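Local coordinates for protein oxidoreductase, NAD-binding (Acidithiobacillus ferrooxidans, PDB 7BVJ) that oxidises the 3-hydroxyl of UDP-N-acetylglucosamine to a ketone with NAD(+) as hydride acceptor, a step in making a diamino-sugar component of lipid A, at residues P52-D55 and A56-E60; I155-I158 and M159-I163. All blocks are in the same frame, centred on the assembly; numbering follows the deposited sequence.

Contact 1: P52-D55 and A56-E60; sequences PSVD and ALLAE
Val54 and Leu58 run side by side on one face of the short helix 54-59, both leaning the same way, and their branch ends meet where Val54 CG2 lies 3.8 Å from Leu58 CD1. The valine methyl CG2 stands opposite the backbone N about the first side-chain bond, which turns it along the helix to its neighbour one turn on. The backbone closes the same turn: Leu58 N donates to Val54 O at 2.9 Å with an N-H...O angle of 163°, lying in the carbonyl plane. Leu58 CG also sits against this oxygen, 3.4 Å from Val54 O. One residue on, Ala59 N reaches Asp55 O at 3.0 Å, tilted somewhat out of the carbonyl plane.

The helix starts at Ser53, its N-cap. The hydroxyl reaches forward to the first turn, placed between the backbone N and carbonyl carbon (chi1 70°), and Ser53 OG accepts from Ala56 N at 3.2 Å. Leu57 N adds a weak bond to Ser53 O, 3.3 Å long but nearly straight. An alanine here has no OG for Ala56 N, and the first turn would probably be held less firmly.

This helix links the edge strand 49-50 to strand 63-66 in the NAD-binding Rossmann fold. Leu57 and Leu58 pack onto Val64 of the sheet, Leu58 also reaching Val79 and Ala80 of helix 73-82, while Val54 touches Ile9.

The chemistry is therefore of two kinds: aliphatic side chains settle the helix against the sheet, whereas at the polar cap the serine oxygen gives Ala56 N an acceptor in the first turn, where the preceding helical turn is missing.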
ATOM      1  N   PRO A  52      -4.139  28.494   3.646  1.00 35.88           N
ATOM      2  CA  PRO A  52      -4.078  29.170   2.347  1.00 32.36           C
ATOM      3  C   PRO A  52      -2.904  28.748   1.483  1.00 31.42           C
ATOM      4  O   PRO A  52      -2.855  29.155   0.319  1.00 29.96           O
ATOM      5  CB  PRO A  52      -3.952  30.643   2.737  1.00 34.91           C
ATOM      6  CG  PRO A  52      -3.197  30.593   4.030  1.00 34.67           C
ATOM      7  CD  PRO A  52      -3.720  29.382   4.750  1.00 24.68           C
ATOM      8  N   SER A  53      -1.958  27.970   2.001  1.00 27.82           N
ATOM      9  CA  SER A  53      -0.835  27.495   1.195  1.00 31.48           C
ATOM     10  C   SER A  53      -0.240  26.271   1.876  1.00 28.41           C
ATOM     11  O   SER A  53      -0.454  26.043   3.069  1.00 25.44           O
ATOM     12  CB  SER A  53       0.239  28.573   1.010  1.00 23.86           C
ATOM     13  OG  SER A  53       0.917  28.808   2.235  1.00 29.77           O
ATOM     14  N   VAL A  54       0.509  25.482   1.095  1.00 30.65           N
ATOM     15  CA  VAL A  54       1.202  24.330   1.672  1.00 28.86           C
ATOM     16  C   VAL A  54       2.207  24.789   2.722  1.00 30.44           C
ATOM     17  O   VAL A  54       2.386  24.134   3.761  1.00 22.77           O
ATOM     18  CB  VAL A  54       1.868  23.477   0.573  1.00 24.66           C
ATOM     19  CG1 VAL A  54       2.958  24.242  -0.130  1.00 32.93           C
ATOM     20  CG2 VAL A  54       2.449  22.208   1.173  1.00 25.97           C
ATOM     21  N   ASP A  55       2.853  25.942   2.490  1.00 28.70           N
ATOM     22  CA  ASP A  55       3.923  26.375   3.386  1.00 31.54           C
ATOM     23  C   ASP A  55       3.383  26.735   4.765  1.00 25.48           C
ATOM     24  O   ASP A  55       4.033  26.463   5.779  1.00 25.95           O
ATOM     25  CB  ASP A  55       4.688  27.550   2.772  1.00 34.34           C
ATOM     26  CG  ASP A  55       5.323  27.194   1.440  1.00 40.39           C
ATOM     27  OD1 ASP A  55       5.319  28.059   0.538  1.00 46.40           O
ATOM     28  OD2 ASP A  55       5.812  26.044   1.285  1.00 37.29           O
ATOM     29  N   ALA A  56       2.182  27.316   4.822  1.00 25.07           N
ATOM     30  CA  ALA A  56       1.609  27.708   6.105  1.00 24.20           C
ATOM     31  C   ALA A  56       1.114  26.499   6.880  1.00 27.62           C
ATOM     32  O   ALA A  56       1.166  26.482   8.119  1.00 26.85           O
ATOM     33  CB  ALA A  56       0.477  28.714   5.899  1.00 26.53           C
ATOM     34  N   LEU A  57       0.605  25.485   6.174  1.00 28.80           N
ATOM     35  CA  LEU A  57       0.400  24.185   6.802  1.00 30.29           C
ATOM     36  C   LEU A  57       1.701  23.684   7.422  1.00 21.07           C
ATOM     37  O   LEU A  57       1.756  23.371   8.610  1.00 27.02           O
ATOM     38  CB  LEU A  57      -0.137  23.176   5.783  1.00 29.30           C
ATOM     39  CG  LEU A  57      -0.495  21.785   6.341  1.00 24.14           C
ATOM     40  CD1 LEU A  57      -1.651  21.166   5.547  1.00 23.06           C
ATOM     41  CD2 LEU A  57       0.692  20.866   6.319  1.00 23.27           C
ATOM     42  N   LEU A  58       2.763  23.603   6.618  1.00 22.12           N
ATOM     43  CA  LEU A  58       3.994  22.998   7.105  1.00 26.49           C
ATOM     44  C   LEU A  58       4.559  23.758   8.306  1.00 29.97           C
ATOM     45  O   LEU A  58       5.157  23.145   9.198  1.00 23.82           O
ATOM     46  CB  LEU A  58       5.009  22.902   5.965  1.00 25.48           C
ATOM     47  CG  LEU A  58       4.625  21.820   4.944  1.00 25.51           C
ATOM     48  CD1 LEU A  58       5.373  21.999   3.643  1.00 23.78           C
ATOM     49  CD2 LEU A  58       4.860  20.403   5.521  1.00 22.07           C
ATOM     50  N   ALA A  59       4.352  25.079   8.366  1.00 28.51           N
ATOM     51  CA  ALA A  59       4.834  25.849   9.520  1.00 30.70           C
ATOM     52  C   ALA A  59       4.178  25.430  10.834  1.00 25.00           C
ATOM     53  O   ALA A  59       4.769  25.636  11.895  1.00 38.48           O
ATOM     54  CB  ALA A  59       4.610  27.351   9.297  1.00 21.22           C
ATOM     55  N   GLU A  60       2.983  24.841  10.794  1.00 26.03           N
ATOM     56  CA  GLU A  60       2.206  24.536  11.989  1.00 27.46           C
ATOM     57  C   GLU A  60       2.173  23.047  12.360  1.00 31.23           C
ATOM     58  O   GLU A  60       1.384  22.670  13.231  1.00 25.75           O
ATOM     59  CB  GLU A  60       0.763  25.038  11.824  1.00 27.73           C
ATOM     60  CG  GLU A  60       0.615  26.547  11.543  1.00 35.64           C
ATOM     61  CD  GLU A  60       0.352  27.392  12.790  1.00 41.83           C
ATOM     62  OE1 GLU A  60       0.413  26.861  13.922  1.00 45.59           O
ATOM     63  OE2 GLU A  60       0.080  28.605  12.634  1.00 51.41           O
TER

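Contact 2: I155-I158 and M159-I163; sequences IDVI and MDLMI
Two different first torsions set up an exchange between Asp156 and the turn that follows it: Asp156 CG, anti to N (chi1 -172°), carries the carboxylate forward to Met159 N, whereas Asp160 CG, beside its N (chi1 -57°), turns back toward Asp156 N. The result is an N-cap at the head of helix 157-173, in the C-terminal domain of this Gfo/Idh/MocA enzyme.

Met159 N meets Asp156 OD1 at 3.0 Å in an almost perfectly straight bond (179°), coming from above the carboxylate plane. Ile158 N gives the same oxygen a second, weak bond. Met159 CG lies alongside the carboxylate, 3.6 Å from Asp156 OD1, and OD2 is in a salt bridge with Arg304 of helix 290-312. A carboxylate gripped by this arginine at a helix start is likely to stay ionised.

In return Asp160 OD2 accepts from Asp156 N, at a modelled 2.5 Å that is too short to be taken literally. Because the returning carboxylate comes from the residue after Met159, this exchange is not a classical capping box. A main-chain bond from Asp160 N to Asp156 O, 2.7 Å, closes the same turn. Next the helix widens into a pi-type turn, where Met162 N reaches Val157 O at 3.1 Å.

Asp160 O accepts from Lys91, one of two residues proposed as the catalytic base. Apolar contacts accompany the cap: the side chains of Ile155 and Leu161 cross at a slant, with Ile155 CG2 3.9 Å from Leu161 CG, and Val157 and Met162 rest on Ala195 of the sheet. Ile158 and Met162 point the same way, with Ile158 CD1 3.5 Å from the methyl Met162 CE.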
ATOM      1  N   ILE A 155      -7.357   4.160 -13.017  1.00 34.29           N
ATOM      2  CA  ILE A 155      -6.802   3.122 -12.150  1.00 29.65           C
ATOM      3  C   ILE A 155      -5.710   2.413 -12.935  1.00 32.41           C
ATOM      4  O   ILE A 155      -6.003   1.682 -13.894  1.00 27.76           O
ATOM      5  CB  ILE A 155      -7.867   2.118 -11.694  1.00 25.31           C
ATOM      6  CG1 ILE A 155      -8.873   2.759 -10.750  1.00 31.15           C
ATOM      7  CG2 ILE A 155      -7.211   0.919 -11.033  1.00 28.54           C
ATOM      8  CD1 ILE A 155     -10.052   1.870 -10.450  1.00 30.36           C
ATOM      9  N   ASP A 156      -4.452   2.618 -12.536  1.00 26.06           N
ATOM     10  CA  ASP A 156      -3.338   1.908 -13.161  1.00 30.62           C
ATOM     11  C   ASP A 156      -3.320   0.488 -12.606  1.00 22.61           C
ATOM     12  O   ASP A 156      -3.055   0.276 -11.420  1.00 26.19           O
ATOM     13  CB  ASP A 156      -2.019   2.637 -12.911  1.00 28.72           C
ATOM     14  CG  ASP A 156      -0.853   2.049 -13.695  1.00 30.56           C
ATOM     15  OD1 ASP A 156      -0.620   0.809 -13.646  1.00 32.66           O
ATOM     16  OD2 ASP A 156      -0.145   2.845 -14.350  1.00 35.33           O
ATOM     17  N   VAL A 157      -3.602  -0.482 -13.470  1.00 22.19           N
ATOM     18  CA  VAL A 157      -3.801  -1.866 -13.047  1.00 23.85           C
ATOM     19  C   VAL A 157      -2.588  -2.408 -12.284  1.00 20.89           C
ATOM     20  O   VAL A 157      -2.742  -3.175 -11.333  1.00 21.52           O
ATOM     21  CB  VAL A 157      -4.171  -2.700 -14.295  1.00 18.78           C
ATOM     22  CG1 VAL A 157      -3.778  -4.135 -14.185  1.00 27.35           C
ATOM     23  CG2 VAL A 157      -5.684  -2.567 -14.542  1.00 28.38           C
ATOM     24  N   ILE A 158      -1.381  -1.994 -12.654  1.00 23.18           N
ATOM     25  CA  ILE A 158      -0.177  -2.423 -11.951  1.00 20.62           C
ATOM     26  C   ILE A 158       0.127  -1.522 -10.758  1.00 26.21           C
ATOM     27  O   ILE A 158       0.294  -2.008  -9.633  1.00 26.90           O
ATOM     28  CB  ILE A 158       1.013  -2.468 -12.930  1.00 19.42           C
ATOM     29  CG1 ILE A 158       0.647  -3.280 -14.171  1.00 26.90           C
ATOM     30  CG2 ILE A 158       2.230  -3.073 -12.253  1.00 19.46           C
ATOM     31  CD1 ILE A 158       0.210  -4.701 -13.818  1.00 20.78           C
ATOM     32  N   MET A 159       0.193  -0.198 -10.986  1.00 23.42           N
ATOM     33  CA  MET A 159       0.648   0.749  -9.967  1.00 27.22           C
ATOM     34  C   MET A 159      -0.395   1.029  -8.888  1.00 25.54           C
ATOM     35  O   MET A 159      -0.028   1.447  -7.783  1.00 25.41           O
ATOM     36  CB  MET A 159       1.073   2.074 -10.617  1.00 28.36           C
ATOM     37  CG  MET A 159       2.148   1.959 -11.707  1.00 29.35           C
ATOM     38  SD  MET A 159       3.722   1.202 -11.219  1.00 38.59           S
ATOM     39  CE  MET A 159       3.925   1.944  -9.608  1.00 24.37           C
ATOM     40  N   ASP A 160      -1.680   0.812  -9.169  1.00 26.74           N
ATOM     41  CA  ASP A 160      -2.722   1.069  -8.185  1.00 28.17           C
ATOM     42  C   ASP A 160      -3.381  -0.185  -7.623  1.00 28.25           C
ATOM     43  O   ASP A 160      -4.045  -0.084  -6.591  1.00 29.64           O
ATOM     44  CB  ASP A 160      -3.819   1.969  -8.785  1.00 26.78           C
ATOM     45  CG  ASP A 160      -3.272   3.290  -9.314  1.00 31.37           C
ATOM     46  OD1 ASP A 160      -2.465   3.939  -8.609  1.00 30.24           O
ATOM     47  OD2 ASP A 160      -3.635   3.668 -10.450  1.00 29.83           O
ATOM     48  N   LEU A 161      -3.268  -1.341  -8.291  1.00 22.06           N
ATOM     49  CA  LEU A 161      -3.839  -2.588  -7.791  1.00 22.58           C
ATOM     50  C   LEU A 161      -2.766  -3.622  -7.486  1.00 23.84           C
ATOM     51  O   LEU A 161      -2.631  -4.049  -6.333  1.00 27.04           O
ATOM     52  CB  LEU A 161      -4.831  -3.177  -8.804  1.00 27.56           C
ATOM     53  CG  LEU A 161      -6.048  -2.386  -9.260  1.00 25.55           C
ATOM     54  CD1 LEU A 161      -6.802  -3.185 -10.298  1.00 24.05           C
ATOM     55  CD2 LEU A 161      -6.946  -2.072  -8.066  1.00 27.19           C
ATOM     56  N   MET A 162      -1.966  -4.002  -8.482  1.00 25.39           N
ATOM     57  CA  MET A 162      -1.073  -5.138  -8.305  1.00 23.76           C
ATOM     58  C   MET A 162       0.027  -4.830  -7.307  1.00 24.09           C
ATOM     59  O   MET A 162       0.548  -5.745  -6.651  1.00 19.40           O
ATOM     60  CB  MET A 162      -0.463  -5.557  -9.640  1.00 20.71           C
ATOM     61  CG  MET A 162       0.065  -6.978  -9.599  1.00 19.91           C
ATOM     62  SD  MET A 162       1.066  -7.423 -11.004  1.00 19.61           S
ATOM     63  CE  MET A 162      -0.190  -7.820 -12.241  1.00 19.65           C
ATOM     64  N   ILE A 163       0.363  -3.550  -7.160  1.00 22.45           N
ATOM     65  CA  ILE A 163       1.466  -3.153  -6.296  1.00 18.87           C
ATOM     66  C   ILE A 163       1.242  -3.612  -4.862  1.00 20.19           C
ATOM     67  O   ILE A 163       2.210  -3.846  -4.130  1.00 20.38           O
ATOM     68  CB  ILE A 163       1.662  -1.629  -6.381  1.00 24.04           C
ATOM     69  CG1 ILE A 163       3.018  -1.225  -5.803  1.00 22.94           C
ATOM     70  CG2 ILE A 163       0.530  -0.920  -5.665  1.00 21.30           C
ATOM     71  CD1 ILE A 163       3.480   0.118  -6.243  1.00 27.00           C
TER

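In the fold
Both contacts are helix starts with an acidic or hydroxyl N-cap, yet they serve different domains and do not touch, their nearest atoms lying about 21 Å apart. Contact 1 sits toward the outside of the Rossmann domain, its centre about 26 Å from the centre of the chain, and contact 2 lies deeper, its centre about 10 Å from that point, with none of its touching residues fully exposed. The cap of contact 1 is a neutral serine at the start of a brief, regular helix. That of contact 2 is a charged aspartate tied to a second helix, and its turn widens after the cap. Apolar side chains in each case back onto a sheet, parallel in contact 1 and mixed in contact 2.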